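Local coordinates for Mgp-operon protein 3 (Mycoplasma pneumoniae, PDB 6RJ1) that probably serves as a surface adhesin subunit, acting with the adhesin P1 in attachment of the bacterium to sugar-bearing host cells, at residues Asn80-Asp85 / Leu134-Val139; Ser487-Trp492 / Asn710-Ser715. All coordinates share one frame; numbering follows the deposited sequence.

Interaction 1 (Asn80-Asp85 / Leu134-Val139); sequences NALSFD and LALPYV
N80 lays its amide against the backbone of P137 and V139, and with L136 it buries the largest areas of this contact. Chi1 (-163°) sets CG of N80 anti to the backbone N, and from there the amide meets the backbone of 137-139. Its ND2 donates to P137 O at 2.9 Å in a nearly straight bond, with the acceptor lying in the plane of the amide. OD1 takes two N-H groups from opposite faces of that plane: V139 N across the contact at 3.0 Å, and L82 N two residues on. The second bond makes an Asx turn, the motif that leads residues 80-82 into the short strand 82-84, itself paired with strand 64-66; the partner chain here is the one that leaves strand 125-135. Asparagine suits the place because one short side chain both donates and accepts, which fixes the rotation of its amide. Beside it, A81 N donates to V139 O at 2.8 Å, and the side chain of V139 lies against A81 CB. At the other end L136 points CD2 at the ring of F84, 3.4 Å from the centroid and 5° off the ring normal, a CH-pi contact over one face. Y451 meets the same ring edge-to-face. Between the two ends L82 fills in: its CB faces L136 CG, and its CD2 comes within 3.8 Å of P137 CG.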
loop_
_atom_site.group_PDB
_atom_site.type_symbol
_atom_site.label_atom_id
_atom_site.label_comp_id
_atom_site.label_asym_id
_atom_site.label_seq_id
_atom_site.Cartn_x
_atom_site.Cartn_y
_atom_site.Cartn_z
ATOM N N ASN A 80 24.913 -10.563 -7.704
ATOM C CA ASN A 80 23.569 -10.307 -7.190
ATOM C C ASN A 80 22.784 -11.617 -7.103
ATOM O O ASN A 80 22.771 -12.389 -8.065
ATOM C CB ASN A 80 22.836 -9.281 -8.073
ATOM C CG ASN A 80 21.613 -8.626 -7.460
ATOM O OD1 ASN A 80 21.094 -9.016 -6.407
ATOM N ND2 ASN A 80 21.112 -7.603 -8.124
ATOM N N ALA A 81 22.152 -11.869 -5.939
ATOM C CA ALA A 81 21.344 -13.062 -5.672
ATOM C C ALA A 81 20.073 -13.025 -6.501
ATOM O O ALA A 81 19.504 -14.066 -6.826
ATOM C CB ALA A 81 21.001 -13.135 -4.198
ATOM N N LEU A 82 19.653 -11.800 -6.852
ATOM C CA LEU A 82 18.502 -11.459 -7.677
ATOM C C LEU A 82 18.959 -11.339 -9.133
ATOM O O LEU A 82 19.948 -10.662 -9.421
ATOM C CB LEU A 82 17.919 -10.124 -7.175
ATOM C CG LEU A 82 16.537 -10.129 -6.510
ATOM C CD1 LEU A 82 16.330 -11.334 -5.621
ATOM C CD2 LEU A 82 16.318 -8.864 -5.715
ATOM N N SER A 83 18.266 -12.041 -10.038
ATOM C CA SER A 83 18.549 -12.016 -11.477
ATOM C C SER A 83 17.317 -12.388 -12.285
ATOM O O SER A 83 16.375 -12.977 -11.746
ATOM C CB SER A 83 19.699 -12.952 -11.829
ATOM O OG SER A 83 19.369 -14.294 -11.515
ATOM N N PHE A 84 17.325 -12.049 -13.580
ATOM C CA PHE A 84 16.233 -12.401 -14.467
ATOM C C PHE A 84 16.469 -13.819 -14.996
ATOM O O PHE A 84 17.584 -14.144 -15.414
ATOM C CB PHE A 84 16.100 -11.393 -15.618
ATOM C CG PHE A 84 15.645 -9.999 -15.240
ATOM C CD1 PHE A 84 14.335 -9.761 -14.825
ATOM C CD2 PHE A 84 16.506 -8.915 -15.354
ATOM C CE1 PHE A 84 13.915 -8.473 -14.490
ATOM C CE2 PHE A 84 16.078 -7.622 -15.028
ATOM C CZ PHE A 84 14.788 -7.412 -14.591
ATOM N N ASP A 85 15.432 -14.671 -14.924
ATOM C CA ASP A 85 15.466 -16.052 -15.393
ATOM C C ASP A 85 15.056 -16.122 -16.870
ATOM O O ASP A 85 13.893 -16.393 -17.188
ATOM C CB ASP A 85 14.584 -16.961 -14.513
ATOM C CG ASP A 85 15.029 -18.416 -14.506
ATOM O OD1 ASP A 85 14.995 -19.061 -15.585
ATOM O OD2 ASP A 85 15.442 -18.901 -13.432
ATOM N N LEU A 134 14.828 -1.128 -16.061
ATOM C CA LEU A 134 14.600 -1.086 -14.623
ATOM C C LEU A 134 15.178 -2.358 -14.041
ATOM O O LEU A 134 14.506 -3.382 -13.953
ATOM C CB LEU A 134 13.109 -0.916 -14.295
ATOM C CG LEU A 134 12.419 0.337 -14.844
ATOM C CD1 LEU A 134 10.952 0.314 -14.519
ATOM C CD2 LEU A 134 13.074 1.626 -14.327
ATOM N N ALA A 135 16.466 -2.305 -13.723
ATOM C CA ALA A 135 17.207 -3.428 -13.179
ATOM C C ALA A 135 16.788 -3.781 -11.753
ATOM O O ALA A 135 16.422 -2.902 -10.968
ATOM C CB ALA A 135 18.691 -3.131 -13.230
ATOM N N LEU A 136 16.841 -5.088 -11.434
ATOM C CA LEU A 136 16.544 -5.665 -10.131
ATOM C C LEU A 136 17.393 -4.964 -9.038
ATOM O O LEU A 136 18.543 -4.596 -9.320
ATOM C CB LEU A 136 16.950 -7.153 -10.158
ATOM C CG LEU A 136 15.897 -8.268 -10.305
ATOM C CD1 LEU A 136 14.503 -7.848 -9.937
ATOM C CD2 LEU A 136 15.999 -8.952 -11.622
ATOM N N PRO A 137 16.891 -4.812 -7.781
ATOM C CA PRO A 137 17.737 -4.210 -6.731
ATOM C C PRO A 137 18.946 -5.101 -6.427
ATOM O O PRO A 137 18.939 -6.278 -6.806
ATOM C CB PRO A 137 16.793 -4.100 -5.536
ATOM C CG PRO A 137 15.771 -5.141 -5.765
ATOM C CD PRO A 137 15.575 -5.215 -7.244
ATOM N N TYR A 138 19.991 -4.549 -5.782
ATOM C CA TYR A 138 21.164 -5.357 -5.479
ATOM C C TYR A 138 21.121 -5.995 -4.085
ATOM O O TYR A 138 20.809 -5.334 -3.095
ATOM C CB TYR A 138 22.467 -4.576 -5.704
ATOM C CG TYR A 138 23.719 -5.403 -5.494
ATOM C CD1 TYR A 138 24.283 -6.132 -6.539
ATOM C CD2 TYR A 138 24.341 -5.461 -4.252
ATOM C CE1 TYR A 138 25.431 -6.904 -6.346
ATOM C CE2 TYR A 138 25.464 -6.258 -4.040
ATOM C CZ TYR A 138 26.017 -6.964 -5.093
ATOM O OH TYR A 138 27.142 -7.718 -4.877
ATOM N N VAL A 139 21.470 -7.288 -4.030
ATOM C CA VAL A 139 21.598 -8.088 -2.814
ATOM C C VAL A 139 22.694 -9.132 -3.053
ATOM O O VAL A 139 22.572 -9.971 -3.946
ATOM C CB VAL A 139 20.266 -8.639 -2.232
ATOM C CG1 VAL A 139 19.542 -9.573 -3.200
ATOM C CG2 VAL A 139 20.487 -9.302 -0.880
#

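Interaction 2 (Ser487-Trp492 / Asn710-Ser715); sequences SGKATW and NAQSTS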
loop_
_atom_site.group_PDB
_atom_site.type_symbol
_atom_site.label_atom_id
_atom_site.label_comp_id
_atom_site.label_asym_id
_atom_site.label_seq_id
_atom_site.Cartn_x
_atom_site.Cartn_y
_atom_site.Cartn_z
ATOM N N SER A 487 20.337 1.740 -17.965
ATOM C CA SER A 487 19.626 0.947 -16.967
ATOM C C SER A 487 19.849 1.545 -15.570
ATOM O O SER A 487 20.673 2.446 -15.403
ATOM C CB SER A 487 20.079 -0.516 -17.021
ATOM O OG SER A 487 20.795 -0.951 -15.874
ATOM N N GLY A 488 19.113 1.032 -14.591
ATOM C CA GLY A 488 19.222 1.469 -13.209
ATOM C C GLY A 488 18.623 0.472 -12.249
ATOM O O GLY A 488 17.503 0.007 -12.466
ATOM N N LYS A 489 19.377 0.125 -11.193
ATOM C CA LYS A 489 18.951 -0.803 -10.140
ATOM C C LYS A 489 17.978 -0.089 -9.221
ATOM O O LYS A 489 18.042 1.143 -9.089
ATOM C CB LYS A 489 20.147 -1.299 -9.315
ATOM C CG LYS A 489 21.080 -2.248 -10.046
ATOM C CD LYS A 489 22.382 -2.414 -9.288
ATOM C CE LYS A 489 23.340 -3.287 -10.051
ATOM N NZ LYS A 489 24.541 -3.620 -9.252
ATOM N N ALA A 490 17.072 -0.859 -8.591
ATOM C CA ALA A 490 16.098 -0.325 -7.651
ATOM C C ALA A 490 16.742 -0.103 -6.284
ATOM O O ALA A 490 17.777 -0.709 -5.960
ATOM C CB ALA A 490 14.933 -1.291 -7.522
ATOM N N THR A 491 16.122 0.770 -5.482
ATOM C CA THR A 491 16.512 1.065 -4.103
ATOM C C THR A 491 15.547 0.289 -3.215
ATOM O O THR A 491 14.342 0.331 -3.447
ATOM C CB THR A 491 16.408 2.575 -3.810
ATOM O OG1 THR A 491 17.034 3.314 -4.858
ATOM C CG2 THR A 491 17.000 2.960 -2.452
ATOM N N TRP A 492 16.074 -0.412 -2.200
ATOM C CA TRP A 492 15.263 -1.171 -1.248
ATOM C C TRP A 492 14.525 -0.225 -0.313
ATOM O O TRP A 492 15.132 0.730 0.178
ATOM C CB TRP A 492 16.161 -2.081 -0.404
ATOM C CG TRP A 492 16.785 -3.203 -1.168
ATOM C CD1 TRP A 492 18.049 -3.249 -1.673
ATOM C CD2 TRP A 492 16.178 -4.460 -1.481
ATOM N NE1 TRP A 492 18.267 -4.459 -2.289
ATOM C CE2 TRP A 492 17.131 -5.221 -2.193
ATOM C CE3 TRP A 492 14.917 -5.024 -1.225
ATOM C CZ2 TRP A 492 16.867 -6.517 -2.646
ATOM C CZ3 TRP A 492 14.650 -6.302 -1.690
ATOM C CH2 TRP A 492 15.619 -7.035 -2.387
ATOM N N ASN A 710 22.638 4.870 -3.422
ATOM C CA ASN A 710 22.447 3.690 -2.567
ATOM C C ASN A 710 22.118 2.445 -3.406
ATOM O O ASN A 710 22.557 1.351 -3.055
ATOM C CB ASN A 710 21.354 3.957 -1.533
ATOM C CG ASN A 710 21.011 2.804 -0.635
ATOM O OD1 ASN A 710 21.640 2.567 0.390
ATOM N ND2 ASN A 710 19.970 2.091 -0.967
ATOM N N ALA A 711 21.366 2.616 -4.509
ATOM C CA ALA A 711 20.997 1.529 -5.416
ATOM C C ALA A 711 22.193 1.052 -6.255
ATOM O O ALA A 711 22.341 -0.152 -6.483
ATOM C CB ALA A 711 19.867 1.978 -6.328
ATOM N N GLN A 712 23.044 1.996 -6.703
ATOM C CA GLN A 712 24.210 1.748 -7.556
ATOM C C GLN A 712 25.409 1.143 -6.821
ATOM O O GLN A 712 26.326 0.644 -7.478
ATOM C CB GLN A 712 24.610 3.029 -8.315
ATOM C CG GLN A 712 24.193 3.041 -9.800
ATOM C CD GLN A 712 22.699 2.889 -10.073
ATOM O OE1 GLN A 712 22.238 1.864 -10.595
ATOM N NE2 GLN A 712 21.913 3.908 -9.748
ATOM N N SER A 713 25.391 1.154 -5.473
ATOM C CA SER A 713 26.445 0.587 -4.633
ATOM C C SER A 713 26.427 -0.943 -4.728
ATOM O O SER A 713 25.369 -1.566 -4.565
ATOM C CB SER A 713 26.277 1.037 -3.185
ATOM O OG SER A 713 27.366 0.615 -2.382
ATOM N N THR A 714 27.605 -1.533 -5.023
ATOM C CA THR A 714 27.805 -2.975 -5.183
ATOM C C THR A 714 28.500 -3.575 -3.974
ATOM O O THR A 714 29.722 -3.511 -3.868
ATOM C CB THR A 714 28.504 -3.307 -6.515
ATOM O OG1 THR A 714 29.569 -2.382 -6.756
ATOM C CG2 THR A 714 27.543 -3.309 -7.685
ATOM N N SER A 715 27.697 -4.165 -3.068
ATOM C CA SER A 715 28.080 -4.821 -1.809
ATOM C C SER A 715 28.986 -3.932 -0.937
ATOM O O SER A 715 28.474 -3.168 -0.114
ATOM C CB SER A 715 28.684 -6.203 -2.064
ATOM O OG SER A 715 28.952 -6.889 -0.850
#
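The end of helix 701-712 and the chain that follows it lie against strand 487-492; the nearest CA atoms are those of T491 and A711, 4.7 Å apart. A711 points its methyl straight at the strand, and CB touches two successive carbonyl oxygens, K489 O and A490 O, each at 3.4 Å. Alanine suits this place: its single methyl lets the helix come close to the backbone of the strand. T491 flanks the same methyl with OG1, which is hydrogen-bonded to A707 O one turn back in the helix, so the hydroxyl tethers strand to helix while the CG2 methyl of T491 lies against the side chain of N710. On the other flank K489 runs out extended beyond CG, its CD passing 3.6 Å from A711 O. NZ ends 3.4 Å from T714 CG2, where the two side chains cross at about a right angle. A lysine fits here because its methylenes pass A711 O while the amine extends to T714. Q712 starts away from the strand, but the chain bends at chi2 (59°), which turns CD, and OE1 at its end meets K489 N in a weak hydrogen bond of 3.4 Å. With that the only bond found across the segments, the joint rests mainly on van der Waals contact; the positive charge of K489, close to the C-terminal end of helix 701-712, would probably be favoured by the negative end of the helix dipole.

How the interactions relate
Interaction 1 comes first along the chain and closes before interaction 2 opens, yet their centres lie only about 10 Å apart, on the same side of the chain's centre. Each has one segment on the large mixed sheet, in which strands 125-135 and 487-492 run side by side and parallel. Interaction 1 ties the exit of strand 125-135 to strand 82-84 of the small two-stranded sheet, whereas interaction 2 brings the end of helix 701-712 onto strand 487-492. They also touch directly: W492 NE1 probably donates to Y138 O at 2.8 Å, and Y138 packs against S715. Sequence regions hundreds of residues apart are thereby joined around one sheet of the adhesin's N-domain.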